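Local coordinates for protein ArtJ (Geobacillus stearothermophilus, PDB 2PVU) that binds arginine, lysine and histidine and probably delivers them to its cognate ATP-binding cassette transporter for uptake, at residues D49-Y57 with T195-Y203. Numbering follows the deposited sequence.
Sequences DAAFAPFEY and TDNAVANEY. With LYS (lysine), chain E.
The ligand cleft of a family 3 solute-binding protein closes here: Phe-52, in the loop after strand 44-48, meets Val-199 of helix 197-206. Such proteins have two lobes with the ligand held between them, and this contact joins parts of both beside the bound lysine. The Phe-52 ring is sandwiched. Val-199 CG2 makes a CH-pi contact over one face, 3.5 Å from the ring centroid and 12° off the normal. Over the opposite face lies the aliphatic chain of the bound lysine, with its CE above the ring centre. Asp-196 CG sits in the ring plane at the edge, 3.7 Å from Phe-52 CZ. The ring reaches this place because CG stands anti to the backbone N (chi1 -154°). An alanine here would be likely to leave the ligand's methylene chain without its aromatic platform and open a gap beside Val-199.

Acidic side chains of the two segments meet both ends of the ligand. The lysine NZ lies 2.8 Å from Asp-49 OD2. The lysine N donates to Asp-196 OD2, also at 2.8 Å. Tyr-226 OH is also hydrogen-bonded to Asp-196 OD2, and Gln-129 NE2 to Asp-196 OD1, which should fix the carboxylate's rotation.

Away from the ligand the packing is mostly apolar. Phe-55 takes Val-199 CG2 at its ring edge, and Phe-55 CZ touches Ala-198 CB at 3.7 Å. Phe-261 of helix 252-261 also packs on Phe-55 and Ala-198. Pro-54 follows a cis peptide bond. Pro-54 CB meets Glu-202 OE2 at 3.5 Å, a van der Waals contact. No direct hydrogen bond links the two segments. Instead, one water donates to Ala-53 O and to Val-199 O, each 2.7 Å from the water oxygen.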
ATOM      1  N   ASP A  49       3.373   5.695  -5.360  1.00 23.63           N
ATOM      2  CA  ASP A  49       2.238   6.646  -5.231  1.00 22.93           C
ATOM      3  C   ASP A  49       2.419   7.267  -3.873  1.00 21.93           C
ATOM      4  O   ASP A  49       1.917   6.700  -2.887  1.00 23.44           O
ATOM      5  CB  ASP A  49       0.907   5.867  -5.326  1.00 23.28           C
ATOM      6  CG  ASP A  49      -0.301   6.677  -4.858  1.00 25.57           C
ATOM      7  OD1 ASP A  49      -0.272   7.920  -5.097  1.00 23.95           O
ATOM      8  OD2 ASP A  49      -1.239   6.084  -4.265  1.00 24.01           O
ATOM      9  N   ALA A  50       3.178   8.390  -3.768  1.00 21.98           N
ATOM     10  CA  ALA A  50       3.509   8.862  -2.410  1.00 22.84           C
ATOM     11  C   ALA A  50       2.366   9.690  -1.839  1.00 23.60           C
ATOM     12  O   ALA A  50       2.530  10.894  -1.623  1.00 23.63           O
ATOM     13  CB  ALA A  50       4.785   9.683  -2.382  1.00 22.62           C
ATOM     14  N   ALA A  51       1.250   9.018  -1.560  1.00 22.54           N
ATOM     15  CA  ALA A  51       0.081   9.617  -0.912  1.00 23.10           C
ATOM     16  C   ALA A  51      -0.572   8.552  -0.052  1.00 23.06           C
ATOM     17  O   ALA A  51      -1.813   8.307  -0.151  1.00 23.89           O
ATOM     18  CB  ALA A  51      -0.911  10.172  -1.995  1.00 23.26           C
ATOM     19  N   PHE A  52       0.246   7.856   0.759  1.00 22.84           N
ATOM     20  CA  PHE A  52      -0.199   6.590   1.420  1.00 23.53           C
ATOM     21  C   PHE A  52       0.611   6.407   2.719  1.00 23.61           C
ATOM     22  O   PHE A  52       1.295   5.380   2.941  1.00 23.37           O
ATOM     23  CB  PHE A  52      -0.010   5.411   0.446  1.00 24.26           C
ATOM     24  CG  PHE A  52      -0.923   4.236   0.695  1.00 21.91           C
ATOM     25  CD1 PHE A  52      -0.381   2.993   1.014  1.00 23.83           C
ATOM     26  CD2 PHE A  52      -2.329   4.379   0.609  1.00 24.51           C
ATOM     27  CE1 PHE A  52      -1.218   1.867   1.228  1.00 24.96           C
ATOM     28  CE2 PHE A  52      -3.176   3.279   0.827  1.00 25.51           C
ATOM     29  CZ  PHE A  52      -2.609   2.010   1.137  1.00 24.73           C
ATOM     30  N   ALA A  53       0.532   7.419   3.574  1.00 22.82           N
ATOM     31  CA  ALA A  53       1.202   7.349   4.882  1.00 23.17           C
ATOM     32  C   ALA A  53       0.621   6.168   5.665  1.00 23.06           C
ATOM     33  O   ALA A  53      -0.598   5.994   5.689  1.00 23.72           O
ATOM     34  CB  ALA A  53       1.022   8.652   5.672  1.00 22.62           C
ATOM     35  N   PRO A  54       1.470   5.395   6.375  1.00 23.01           N
ATOM     36  CA  PRO A  54       2.885   5.629   6.670  1.00 22.86           C
ATOM     37  C   PRO A  54       3.878   4.984   5.690  1.00 23.30           C
ATOM     38  O   PRO A  54       5.087   5.033   5.927  1.00 23.67           O
ATOM     39  CB  PRO A  54       3.054   4.943   8.016  1.00 22.85           C
ATOM     40  CG  PRO A  54       2.172   3.725   7.908  1.00 22.40           C
ATOM     41  CD  PRO A  54       0.967   4.181   7.046  1.00 23.32           C
ATOM     42  N   PHE A  55       3.381   4.386   4.617  1.00 21.21           N
ATOM     43  CA  PHE A  55       4.258   3.638   3.689  1.00 21.85           C
ATOM     44  C   PHE A  55       5.063   4.544   2.768  1.00 21.90           C
ATOM     45  O   PHE A  55       6.292   4.392   2.627  1.00 21.68           O
ATOM     46  CB  PHE A  55       3.410   2.611   2.912  1.00 20.37           C
ATOM     47  CG  PHE A  55       2.803   1.581   3.831  1.00 24.01           C
ATOM     48  CD1 PHE A  55       3.605   0.569   4.358  1.00 22.91           C
ATOM     49  CD2 PHE A  55       1.467   1.675   4.223  1.00 22.67           C
ATOM     50  CE1 PHE A  55       3.096  -0.377   5.305  1.00 21.52           C
ATOM     51  CE2 PHE A  55       0.912   0.721   5.113  1.00 21.06           C
ATOM     52  CZ  PHE A  55       1.747  -0.290   5.679  1.00 23.62           C
ATOM     53  N   GLU A  56       4.395   5.533   2.186  1.00 23.35           N
ATOM     54  CA  GLU A  56       5.092   6.547   1.406  1.00 22.29           C
ATOM     55  C   GLU A  56       4.217   7.775   1.348  1.00 23.26           C
ATOM     56  O   GLU A  56       3.029   7.687   1.087  1.00 22.41           O
ATOM     57  CB  GLU A  56       5.387   6.079  -0.008  1.00 23.07           C
ATOM     58  CG  GLU A  56       4.201   5.427  -0.774  1.00 21.48           C
ATOM     59  CD  GLU A  56       4.048   3.934  -0.487  1.00 23.48           C
ATOM     60  OE1 GLU A  56       5.092   3.244  -0.388  1.00 22.47           O
ATOM     61  OE2 GLU A  56       2.897   3.422  -0.411  1.00 22.96           O
ATOM     62  N   TYR A  57       4.817   8.917   1.606  1.00 23.44           N
ATOM     63  CA  TYR A  57       4.062  10.179   1.563  1.00 23.81           C
ATOM     64  C   TYR A  57       5.078  11.285   1.399  1.00 25.48           C
ATOM     65  O   TYR A  57       6.282  11.014   1.391  1.00 24.14           O
ATOM     66  CB  TYR A  57       3.191  10.348   2.811  1.00 23.93           C
ATOM     67  CG  TYR A  57       3.921  10.326   4.137  1.00 22.02           C
ATOM     68  CD1 TYR A  57       4.165  11.524   4.836  1.00 24.04           C
ATOM     69  CD2 TYR A  57       4.328   9.114   4.728  1.00 22.86           C
ATOM     70  CE1 TYR A  57       4.803  11.520   6.069  1.00 26.70           C
ATOM     71  CE2 TYR A  57       4.967   9.090   5.969  1.00 25.37           C
ATOM     72  CZ  TYR A  57       5.205  10.295   6.632  1.00 25.16           C
ATOM     73  OH  TYR A  57       5.829  10.302   7.858  1.00 28.18           O
ATOM     74  N   THR A 195      -9.928   0.970   3.063  1.00 21.14           N
ATOM     75  CA  THR A 195      -8.486   1.087   2.784  1.00 22.31           C
ATOM     76  C   THR A 195      -7.676   0.178   3.706  1.00 22.97           C
ATOM     77  O   THR A 195      -8.242  -0.536   4.508  1.00 21.87           O
ATOM     78  CB  THR A 195      -7.996   2.557   2.843  1.00 23.96           C
ATOM     79  OG1 THR A 195      -6.680   2.648   2.252  1.00 24.07           O
ATOM     80  CG2 THR A 195      -7.997   3.089   4.284  1.00 23.39           C
ATOM     81  N   ASP A 196      -6.345   0.277   3.622  1.00 22.42           N
ATOM     82  CA  ASP A 196      -5.461  -0.663   4.329  1.00 22.87           C
ATOM     83  C   ASP A 196      -5.378  -0.311   5.795  1.00 21.73           C
ATOM     84  O   ASP A 196      -5.377   0.878   6.150  1.00 21.74           O
ATOM     85  CB  ASP A 196      -4.060  -0.641   3.692  1.00 22.03           C
ATOM     86  CG  ASP A 196      -4.031  -1.233   2.281  1.00 26.96           C
ATOM     87  OD1 ASP A 196      -5.012  -1.066   1.552  1.00 25.35           O
ATOM     88  OD2 ASP A 196      -3.015  -1.842   1.868  1.00 26.62           O
ATOM     89  N   ASN A 197      -5.260  -1.349   6.634  1.00 21.67           N
ATOM     90  CA  ASN A 197      -5.316  -1.177   8.078  1.00 22.10           C
ATOM     91  C   ASN A 197      -4.310  -0.160   8.625  1.00 22.38           C
ATOM     92  O   ASN A 197      -4.696   0.645   9.467  1.00 23.04           O
ATOM     93  CB  ASN A 197      -5.196  -2.519   8.835  1.00 21.91           C
ATOM     94  CG  ASN A 197      -3.846  -3.179   8.623  1.00 25.21           C
ATOM     95  OD1 ASN A 197      -3.485  -3.521   7.507  1.00 23.48           O
ATOM     96  ND2 ASN A 197      -3.089  -3.332   9.694  1.00 30.12           N
ATOM     97  N   ALA A 198      -3.037  -0.213   8.193  1.00 21.91           N
ATOM     98  CA  ALA A 198      -2.031   0.688   8.839  1.00 22.37           C
ATOM     99  C   ALA A 198      -2.252   2.121   8.406  1.00 22.48           C
ATOM    100  O   ALA A 198      -1.957   3.060   9.152  1.00 22.80           O
ATOM    101  CB  ALA A 198      -0.583   0.224   8.505  1.00 23.86           C
ATOM    102  N   VAL A 199      -2.793   2.295   7.194  1.00 20.57           N
ATOM    103  CA  VAL A 199      -3.090   3.622   6.664  1.00 20.67           C
ATOM    104  C   VAL A 199      -4.271   4.234   7.428  1.00 21.00           C
ATOM    105  O   VAL A 199      -4.191   5.365   7.913  1.00 22.69           O
ATOM    106  CB  VAL A 199      -3.375   3.581   5.160  1.00 20.38           C
ATOM    107  CG1 VAL A 199      -3.872   4.943   4.679  1.00 20.30           C
ATOM    108  CG2 VAL A 199      -2.079   3.174   4.420  1.00 22.39           C
ATOM    109  N   ALA A 200      -5.353   3.483   7.570  1.00 20.68           N
ATOM    110  CA  ALA A 200      -6.511   3.969   8.367  1.00 22.12           C
ATOM    111  C   ALA A 200      -6.132   4.236   9.822  1.00 22.56           C
ATOM    112  O   ALA A 200      -6.446   5.284  10.386  1.00 22.99           O
ATOM    113  CB  ALA A 200      -7.672   2.979   8.301  1.00 21.39           C
ATOM    114  N   ASN A 201      -5.432   3.285  10.429  1.00 24.01           N
ATOM    115  CA  ASN A 201      -5.046   3.410  11.824  1.00 25.76           C
ATOM    116  C   ASN A 201      -4.162   4.609  12.088  1.00 26.78           C
ATOM    117  O   ASN A 201      -4.355   5.314  13.092  1.00 27.21           O
ATOM    118  CB  ASN A 201      -4.360   2.130  12.311  1.00 26.25           C
ATOM    119  CG  ASN A 201      -5.349   1.005  12.584  1.00 27.18           C
ATOM    120  OD1 ASN A 201      -6.510   1.246  12.950  1.00 35.38           O
ATOM    121  ND2 ASN A 201      -4.887  -0.213  12.464  1.00 32.44           N
ATOM    122  N   GLU A 202      -3.201   4.859  11.197  1.00 27.28           N
ATOM    123  CA  GLU A 202      -2.277   5.990  11.400  1.00 28.78           C
ATOM    124  C   GLU A 202      -2.994   7.326  11.145  1.00 27.72           C
ATOM    125  O   GLU A 202      -2.729   8.298  11.821  1.00 25.75           O
ATOM    126  CB  GLU A 202      -1.018   5.858  10.531  1.00 30.37           C
ATOM    127  CG  GLU A 202      -0.410   7.226  10.167  1.00 36.87           C
ATOM    128  CD  GLU A 202       1.109   7.265  10.160  1.00 43.97           C
ATOM    129  OE1 GLU A 202       1.713   6.686  11.100  1.00 47.10           O
ATOM    130  OE2 GLU A 202       1.687   7.898   9.237  1.00 43.66           O
ATOM    131  N   TYR A 203      -3.907   7.354  10.178  1.00 26.43           N
ATOM    132  CA  TYR A 203      -4.676   8.567   9.921  1.00 26.49           C
ATOM    133  C   TYR A 203      -5.468   8.980  11.177  1.00 26.25           C
ATOM    134  O   TYR A 203      -5.482  10.149  11.561  1.00 24.91           O
ATOM    135  CB  TYR A 203      -5.626   8.404   8.718  1.00 27.22           C
ATOM    136  CG  TYR A 203      -6.223   9.739   8.393  1.00 27.41           C
ATOM    137  CD1 TYR A 203      -5.552  10.613   7.559  1.00 28.17           C
ATOM    138  CD2 TYR A 203      -7.412  10.173   9.006  1.00 30.65           C
ATOM    139  CE1 TYR A 203      -6.069  11.879   7.290  1.00 29.68           C
ATOM    140  CE2 TYR A 203      -7.937  11.428   8.734  1.00 29.23           C
ATOM    141  CZ  TYR A 203      -7.250  12.274   7.862  1.00 29.58           C
ATOM    142  OH  TYR A 203      -7.688  13.547   7.593  1.00 30.50           O
TER
HETATM  143  N   LYS E 301      -2.729  -2.676  -0.768  1.00 18.22           N
HETATM  144  CA  LYS E 301      -3.869  -2.204  -1.622  1.00 18.47           C
HETATM  145  C   LYS E 301      -3.632  -2.644  -3.074  1.00 18.55           C
HETATM  146  O   LYS E 301      -4.500  -2.482  -3.918  1.00 18.43           O
HETATM  147  CB  LYS E 301      -3.976  -0.684  -1.569  1.00 17.63           C
HETATM  148  CG  LYS E 301      -2.676   0.005  -2.050  1.00 18.32           C
HETATM  149  CD  LYS E 301      -2.934   1.468  -2.468  1.00 16.58           C
HETATM  150  CE  LYS E 301      -1.628   2.248  -2.422  1.00 21.26           C
HETATM  151  NZ  LYS E 301      -1.806   3.674  -3.028  1.00 22.20           N
HETATM  152  OXT LYS E 301      -2.545  -3.154  -3.425  1.00 18.05           O
HETATM  153  O   HOH W   1      -2.417   7.281   7.147  1.00 30.03           O